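Local coordinates for L-iditol 2-dehydrogenase (PDB 4OH1), which is probably a zinc-dependent dehydrogenase of the alcohol dehydrogenase family, thought to oxidise L-iditol and related polyols with NAD+, at residues S165-K170 / D267-F271. Residues are numbered along the deposited sequence; the frame is centred on the assembly and turned at random.
Sequences SAEQAK and DAVYF
Asp267, Val269 and Ser165 carry most of this contact, in which the last turn of helix 156-168 packs on a strand of the Rossmann-type parallel sheet in the probable nucleotide-binding domain. The usual alternation of a strand decides which residues take part: Asp267 and Val269 point toward segment 165-170, as does Phe271 just past the strand, while Ala268 and Tyr270 point away. In the middle, Val269 CG2, anti to the carbonyl carbon, reaches Ala169 N at 3.4 Å and Ala169 CB at 3.7 Å. Gln168, bent at chi2 (61°), brings its CG to 3.7 Å from Val269 CG2. Ala169 N is already bonded to Ser165 O within the helix, so the methyl meets a satisfied amide. At one end, Ser165 lays its CB over a face of the Phe271 ring, and its OG, hydrogen-bonded to Val161 O, lies 3.4 Å from Phe271 CG. At the other, the helix closes in a Schellman motif at Lys170, whose phi is positive (60°). Lys170 CD lies 3.6 Å from Asp267 OD2. Lys170 NZ stands 4.1 Å from Asp267 OD1, beyond a salt bridge; one water spans the gap, accepting from Lys170 NZ at 2.8 Å and donating to Asp267 OD1, which also bonds His296 NE2.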
ATOM      1  N   SER A 165      13.509  -0.025  -8.536  1.00 27.16           N
ATOM      2  CA  SER A 165      13.602   1.400  -8.514  1.00 27.19           C
ATOM      3  C   SER A 165      12.305   2.007  -9.054  1.00 28.61           C
ATOM      4  O   SER A 165      11.756   2.913  -8.447  1.00 30.50           O
ATOM      5  CB  SER A 165      14.817   1.845  -9.372  1.00 31.11           C
ATOM      6  OG  SER A 165      16.008   1.352  -8.738  1.00 34.76           O
ATOM      7  N   ALA A 166      11.766   1.471 -10.131  1.00 29.39           N
ATOM      8  CA  ALA A 166      10.506   1.982 -10.659  1.00 30.26           C
ATOM      9  C   ALA A 166       9.395   1.817  -9.666  1.00 32.67           C
ATOM     10  O   ALA A 166       8.599   2.723  -9.470  1.00 32.28           O
ATOM     11  CB  ALA A 166      10.122   1.348 -11.972  1.00 30.17           C
ATOM     12  N   GLU A 167       9.372   0.689  -8.989  1.00 30.65           N
ATOM     13  CA  GLU A 167       8.340   0.445  -8.029  1.00 29.05           C
ATOM     14  C   GLU A 167       8.502   1.320  -6.848  1.00 30.11           C
ATOM     15  O   GLU A 167       7.534   1.782  -6.279  1.00 32.14           O
ATOM     16  CB  GLU A 167       8.381  -1.015  -7.592  1.00 32.11           C
ATOM     17  CG  GLU A 167       7.863  -1.908  -8.680  1.00 36.53           C
ATOM     18  CD  GLU A 167       8.036  -3.409  -8.439  1.00 40.40           C
ATOM     19  OE1 GLU A 167       8.777  -3.814  -7.509  1.00 38.98           O
ATOM     20  OE2 GLU A 167       7.422  -4.188  -9.226  1.00 41.09           O
ATOM     21  N   GLN A 168       9.729   1.540  -6.445  1.00 30.82           N
ATOM     22  CA  GLN A 168       9.983   2.406  -5.309  1.00 31.39           C
ATOM     23  C   GLN A 168       9.629   3.892  -5.622  1.00 29.83           C
ATOM     24  O   GLN A 168       9.171   4.612  -4.777  1.00 28.53           O
ATOM     25  CB  GLN A 168      11.425   2.268  -4.888  1.00 33.73           C
ATOM     26  CG  GLN A 168      11.795   3.099  -3.706  1.00 34.17           C
ATOM     27  CD  GLN A 168      10.997   2.736  -2.457  1.00 41.04           C
ATOM     28  OE1 GLN A 168      11.471   1.974  -1.637  1.00 44.22           O
ATOM     29  NE2 GLN A 168       9.816   3.342  -2.276  1.00 45.04           N
ATOM     30  N   ALA A 169       9.787   4.308  -6.858  1.00 28.84           N
ATOM     31  CA  ALA A 169       9.375   5.634  -7.296  1.00 27.41           C
ATOM     32  C   ALA A 169       7.883   5.729  -7.532  1.00 29.13           C
ATOM     33  O   ALA A 169       7.346   6.819  -7.851  1.00 29.50           O
ATOM     34  CB  ALA A 169      10.095   5.961  -8.602  1.00 29.21           C
ATOM     35  N   LYS A 170       7.206   4.588  -7.428  1.00 29.43           N
ATOM     36  CA  LYS A 170       5.769   4.545  -7.570  1.00 33.22           C
ATOM     37  C   LYS A 170       5.285   5.026  -8.924  1.00 34.16           C
ATOM     38  O   LYS A 170       4.267   5.712  -9.033  1.00 35.67           O
ATOM     39  CB  LYS A 170       5.132   5.322  -6.437  1.00 35.85           C
ATOM     40  CG  LYS A 170       5.495   4.609  -5.190  1.00 41.54           C
ATOM     41  CD  LYS A 170       5.212   5.370  -4.001  1.00 49.35           C
ATOM     42  CE  LYS A 170       5.778   4.626  -2.816  1.00 59.15           C
ATOM     43  NZ  LYS A 170       5.004   5.120  -1.646  1.00 64.73           N
ATOM     44  N   ASP A 267       8.080  11.179  -5.341  1.00 30.60           N
ATOM     45  CA  ASP A 267       8.988  10.139  -4.855  1.00 30.49           C
ATOM     46  C   ASP A 267      10.244  10.166  -5.658  1.00 30.26           C
ATOM     47  O   ASP A 267      10.232   9.976  -6.890  1.00 30.57           O
ATOM     48  CB  ASP A 267       8.391   8.748  -4.942  1.00 30.98           C
ATOM     49  CG  ASP A 267       7.216   8.574  -4.044  1.00 33.00           C
ATOM     50  OD1 ASP A 267       7.450   8.203  -2.880  1.00 35.03           O
ATOM     51  OD2 ASP A 267       6.065   8.796  -4.500  1.00 34.16           O
ATOM     52  N   ALA A 268      11.331  10.412  -4.963  1.00 29.11           N
ATOM     53  CA  ALA A 268      12.689  10.344  -5.579  1.00 33.05           C
ATOM     54  C   ALA A 268      13.453   9.123  -5.064  1.00 32.08           C
ATOM     55  O   ALA A 268      13.546   8.920  -3.835  1.00 29.72           O
ATOM     56  CB  ALA A 268      13.473  11.579  -5.257  1.00 31.37           C
ATOM     57  N   VAL A 269      14.081   8.401  -5.999  1.00 29.09           N
ATOM     58  CA  VAL A 269      14.805   7.177  -5.701  1.00 30.24           C
ATOM     59  C   VAL A 269      16.257   7.312  -6.176  1.00 33.79           C
ATOM     60  O   VAL A 269      16.535   7.554  -7.358  1.00 30.52           O
ATOM     61  CB  VAL A 269      14.185   5.971  -6.376  1.00 31.99           C
ATOM     62  CG1 VAL A 269      14.888   4.725  -5.945  1.00 35.75           C
ATOM     63  CG2 VAL A 269      12.728   5.828  -5.955  1.00 34.62           C
ATOM     64  N   TYR A 270      17.156   7.128  -5.212  1.00 33.57           N
ATOM     65  CA  TYR A 270      18.590   7.206  -5.399  1.00 35.71           C
ATOM     66  C   TYR A 270      19.130   5.808  -5.313  1.00 34.02           C
ATOM     67  O   TYR A 270      19.284   5.256  -4.246  1.00 36.51           O
ATOM     68  CB  TYR A 270      19.195   8.145  -4.337  1.00 34.57           C
ATOM     69  CG  TYR A 270      18.727   9.562  -4.522  1.00 34.53           C
ATOM     70  CD1 TYR A 270      19.366  10.434  -5.389  1.00 36.28           C
ATOM     71  CD2 TYR A 270      17.600  10.025  -3.868  1.00 36.36           C
ATOM     72  CE1 TYR A 270      18.906  11.765  -5.575  1.00 35.70           C
ATOM     73  CE2 TYR A 270      17.133  11.321  -4.055  1.00 37.70           C
ATOM     74  CZ  TYR A 270      17.801  12.193  -4.891  1.00 36.13           C
ATOM     75  OH  TYR A 270      17.280  13.444  -5.076  1.00 34.11           O
ATOM     76  N   PHE A 271      19.368   5.230  -6.468  1.00 36.96           N
ATOM     77  CA  PHE A 271      19.773   3.820  -6.606  1.00 42.34           C
ATOM     78  C   PHE A 271      21.173   3.605  -7.168  1.00 41.20           C
ATOM     79  O   PHE A 271      21.629   2.478  -7.246  1.00 43.25           O
ATOM     80  CB  PHE A 271      18.745   3.048  -7.495  1.00 41.47           C
ATOM     81  CG  PHE A 271      18.694   3.498  -8.912  1.00 40.94           C
ATOM     82  CD1 PHE A 271      17.850   4.515  -9.307  1.00 41.28           C
ATOM     83  CD2 PHE A 271      19.437   2.855  -9.889  1.00 44.07           C
ATOM     84  CE1 PHE A 271      17.794   4.941 -10.665  1.00 41.62           C
ATOM     85  CE2 PHE A 271      19.391   3.283 -11.250  1.00 42.96           C
ATOM     86  CZ  PHE A 271      18.574   4.320 -11.625  1.00 42.19           C
TER
HETATM   87  O   HOH W   1       5.767   7.768  -1.022  1.00 49.20           O